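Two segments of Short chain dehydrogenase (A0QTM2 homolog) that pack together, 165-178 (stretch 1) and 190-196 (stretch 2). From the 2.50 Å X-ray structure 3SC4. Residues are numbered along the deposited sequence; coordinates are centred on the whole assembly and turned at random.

Stretch 1, residues 165-178: PYMMAKYGMTLCAL
Stretch 2, residues 190-196: ASNTLWP

How do the two backbones lie against each other? Residues 165-178 form one stretch of a helix that extends beyond both ends, with phi/psi near -62/-43 and regular i to i+4 bonds from A169 N to P165 O (3.1 Å) through L178 N to T174 O (2.9 Å). Residues 190-195 are a strand, with phi/psi of -69/143 at A190, -140/118 at S191, -133/164 at N192, -114/157 at T193, -146/131 at L194 and -145/141 at W195; P196 leaves it at -91/153. The axes come within 7.5 Å and run nearly antiparallel, at 155° between N-to-C directions (signed crossing -155°). In register, A177 CA lies 5.7 Å from S191 CA, and T174 CA lies 6.3 Å from T193 CA.

Which residues does this register bring together? Strand alternation turns the CA-to-CB bonds of S191, T193 and W195 toward the helix, while that of N192 points away. Because the directions oppose, ascending the strand means descending the helix: S191 meets A177, T193 meets A177 and T174, and W195 reaches K170 and Y166. The contact is modest, burying 310 Å² over both sides.

What fixes the S191 end? With chi1 at -174° (t), S191 OG donates a hydrogen bond to A177 O at 2.8 Å, the single hydrogen bond between the stretches. This ties a strand side chain directly to the helix backbone.

How does T193 fit against the helix? In the p rotamer (chi1 66°), T193 CG2 lies 3.5 Å from A177 CB and 3.9 Å from T174 CA. The CA-to-CB bond of A177 points toward the strand, and its methyl packs closely on that of T193. T174, in rotamer m (chi1 -68°), directs its CA-to-CB bond sideways; its OG1 is 3.9 Å from T193 CG2 and is hydrogen-bonded elsewhere in the structure.

How is W195 accommodated at the other end? Chi1 of -166° (t) and chi2 of -116° lay the indole along the helix, its six-membered ring beside K170 and Y166. The CA-to-CB bond of K170 points toward the strand, and the chain folds through m, m, m and t (chi1 to chi4 -65°, -49°, -65°, -168°), bringing CE to 3.8 Å from W195 CZ3, an oblique approach to the ring. Y166 starts sideways, but chi1 of -172° (t) and chi2 of 59° carry its hydroxyl nearer: OH sits 4.1 Å from W195 CH2, at the indole edge. K170 NZ and W195 NE1 find their hydrogen bonds elsewhere in the structure.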

# COMPACT_ATOMS: atom_id res chain seq x y z
N PRO B 165 2.44 7.25 -6.80
CA PRO B 165 3.37 6.14 -6.65
C PRO B 165 4.12 6.14 -5.33
O PRO B 165 4.18 5.13 -4.62
CB PRO B 165 4.35 6.35 -7.82
CG PRO B 165 3.56 7.17 -8.80
CD PRO B 165 2.72 8.07 -7.99
N TYR B 166 4.72 7.27 -5.00
CA TYR B 166 5.51 7.38 -3.78
C TYR B 166 4.64 7.30 -2.54
O TYR B 166 5.01 6.64 -1.60
CB TYR B 166 6.32 8.69 -3.79
CG TYR B 166 7.33 8.83 -2.68
CD1 TYR B 166 8.34 7.91 -2.52
CD2 TYR B 166 7.27 9.90 -1.82
CE1 TYR B 166 9.28 8.04 -1.47
CE2 TYR B 166 8.18 10.05 -0.79
CZ TYR B 166 9.18 9.12 -0.59
OH TYR B 166 10.10 9.29 0.44
N MET B 167 3.48 7.96 -2.54
CA MET B 167 2.56 7.87 -1.41
C MET B 167 2.15 6.43 -1.20
O MET B 167 2.09 5.95 -0.07
CB MET B 167 1.34 8.73 -1.64
CG MET B 167 0.29 8.60 -0.57
SD MET B 167 -0.91 7.27 -0.92
CE MET B 167 -1.67 7.84 -2.46
N MET B 168 1.86 5.72 -2.29
CA MET B 168 1.48 4.30 -2.16
C MET B 168 2.58 3.47 -1.47
O MET B 168 2.29 2.60 -0.64
CB MET B 168 1.18 3.68 -3.55
CG MET B 168 -0.16 4.05 -4.07
SD MET B 168 -0.39 3.52 -5.77
CE MET B 168 -0.38 1.73 -5.56
N ALA B 169 3.81 3.70 -1.90
CA ALA B 169 4.94 2.96 -1.39
C ALA B 169 5.16 3.32 0.08
O ALA B 169 5.28 2.43 0.92
CB ALA B 169 6.20 3.23 -2.23
N LYS B 170 5.19 4.61 0.40
CA LYS B 170 5.48 5.00 1.78
C LYS B 170 4.34 4.60 2.70
O LYS B 170 4.59 4.10 3.77
CB LYS B 170 5.80 6.50 1.94
CG LYS B 170 7.08 7.00 1.24
CD LYS B 170 8.33 6.16 1.48
CE LYS B 170 8.80 6.17 2.94
NZ LYS B 170 10.21 5.58 3.06
N TYR B 171 3.09 4.85 2.32
CA TYR B 171 1.97 4.42 3.14
C TYR B 171 1.92 2.89 3.28
O TYR B 171 1.56 2.35 4.34
CB TYR B 171 0.65 4.93 2.56
CG TYR B 171 0.29 6.39 2.86
CD1 TYR B 171 1.24 7.31 3.26
CD2 TYR B 171 -0.99 6.84 2.67
CE1 TYR B 171 0.89 8.66 3.50
CE2 TYR B 171 -1.34 8.15 2.91
CZ TYR B 171 -0.40 9.06 3.32
OH TYR B 171 -0.79 10.36 3.55
N GLY B 172 2.28 2.19 2.20
CA GLY B 172 2.36 0.73 2.22
C GLY B 172 3.32 0.20 3.27
O GLY B 172 3.00 -0.75 3.97
N MET B 173 4.49 0.86 3.40
CA MET B 173 5.47 0.55 4.47
C MET B 173 4.85 0.75 5.82
O MET B 173 4.97 -0.09 6.69
CB MET B 173 6.70 1.47 4.41
CG MET B 173 7.78 1.05 3.54
SD MET B 173 9.18 2.20 3.58
CE MET B 173 10.26 1.61 4.88
N THR B 174 4.22 1.89 6.03
CA THR B 174 3.57 2.17 7.31
C THR B 174 2.48 1.13 7.60
O THR B 174 2.43 0.54 8.68
CB THR B 174 3.04 3.62 7.32
OG1 THR B 174 4.17 4.54 7.32
CG2 THR B 174 2.10 3.88 8.52
N LEU B 175 1.64 0.84 6.63
CA LEU B 175 0.59 -0.18 6.85
C LEU B 175 1.16 -1.55 7.22
O LEU B 175 0.61 -2.27 8.07
CB LEU B 175 -0.31 -0.28 5.63
CG LEU B 175 -1.26 0.90 5.42
CD1 LEU B 175 -1.98 0.75 4.09
CD2 LEU B 175 -2.25 0.98 6.59
N CYS B 176 2.28 -1.91 6.61
CA CYS B 176 2.95 -3.13 6.98
C CYS B 176 3.33 -3.09 8.46
O CYS B 176 3.05 -4.03 9.22
CB CYS B 176 4.16 -3.34 6.12
SG CYS B 176 4.93 -4.93 6.36
N ALA B 177 3.91 -1.98 8.88
CA ALA B 177 4.42 -1.84 10.21
C ALA B 177 3.29 -1.89 11.23
O ALA B 177 3.46 -2.48 12.31
CB ALA B 177 5.18 -0.54 10.35
N LEU B 178 2.18 -1.22 10.91
CA LEU B 178 1.03 -1.21 11.80
C LEU B 178 0.31 -2.56 11.85
O LEU B 178 -0.22 -2.95 12.87
CB LEU B 178 0.04 -0.12 11.40
CG LEU B 178 0.59 1.31 11.43
CD1 LEU B 178 -0.48 2.32 11.02
CD2 LEU B 178 1.12 1.65 12.84
N ALA B 190 7.57 -5.16 19.31
CA ALA B 190 7.12 -3.82 18.98
C ALA B 190 7.28 -3.62 17.50
O ALA B 190 8.23 -4.15 16.93
CB ALA B 190 7.92 -2.78 19.73
N SER B 191 6.34 -2.91 16.88
CA SER B 191 6.50 -2.40 15.51
C SER B 191 5.93 -1.00 15.42
O SER B 191 4.74 -0.79 15.63
CB SER B 191 5.79 -3.30 14.49
OG SER B 191 6.06 -2.89 13.16
N ASN B 192 6.79 -0.05 15.10
CA ASN B 192 6.42 1.36 15.03
C ASN B 192 6.95 1.98 13.74
O ASN B 192 7.84 1.43 13.09
CB ASN B 192 6.99 2.14 16.24
CG ASN B 192 6.40 1.69 17.57
OD1 ASN B 192 5.23 1.97 17.86
ND2 ASN B 192 7.19 1.00 18.37
N THR B 193 6.42 3.13 13.37
CA THR B 193 7.03 3.89 12.28
C THR B 193 7.59 5.19 12.84
O THR B 193 7.13 5.69 13.87
CB THR B 193 6.03 4.21 11.17
OG1 THR B 193 5.03 5.09 11.69
CG2 THR B 193 5.35 2.94 10.64
N LEU B 194 8.55 5.76 12.12
CA LEU B 194 9.23 6.98 12.57
C LEU B 194 9.60 7.82 11.39
O LEU B 194 10.22 7.31 10.43
CB LEU B 194 10.49 6.61 13.36
CG LEU B 194 11.31 7.72 14.02
CD1 LEU B 194 10.45 8.43 15.06
CD2 LEU B 194 12.66 7.19 14.65
N TRP B 195 9.26 9.11 11.46
CA TRP B 195 9.33 10.05 10.34
C TRP B 195 9.74 11.45 10.84
O TRP B 195 9.27 11.89 11.89
CB TRP B 195 7.95 10.10 9.68
CG TRP B 195 7.88 10.75 8.31
CD1 TRP B 195 7.21 11.88 7.99
CD2 TRP B 195 8.41 10.24 7.09
NE1 TRP B 195 7.32 12.13 6.66
CE2 TRP B 195 8.07 11.14 6.08
CE3 TRP B 195 9.18 9.12 6.76
CZ2 TRP B 195 8.45 10.97 4.74
CZ3 TRP B 195 9.57 8.94 5.44
CH2 TRP B 195 9.21 9.87 4.44
N PRO B 196 10.59 12.17 10.10
CA PRO B 196 11.05 13.46 10.58
C PRO B 196 10.16 14.59 10.10
O PRO B 196 9.55 14.50 9.05
CB PRO B 196 12.43 13.56 9.93
CG PRO B 196 12.25 12.90 8.62
CD PRO B 196 11.20 11.84 8.81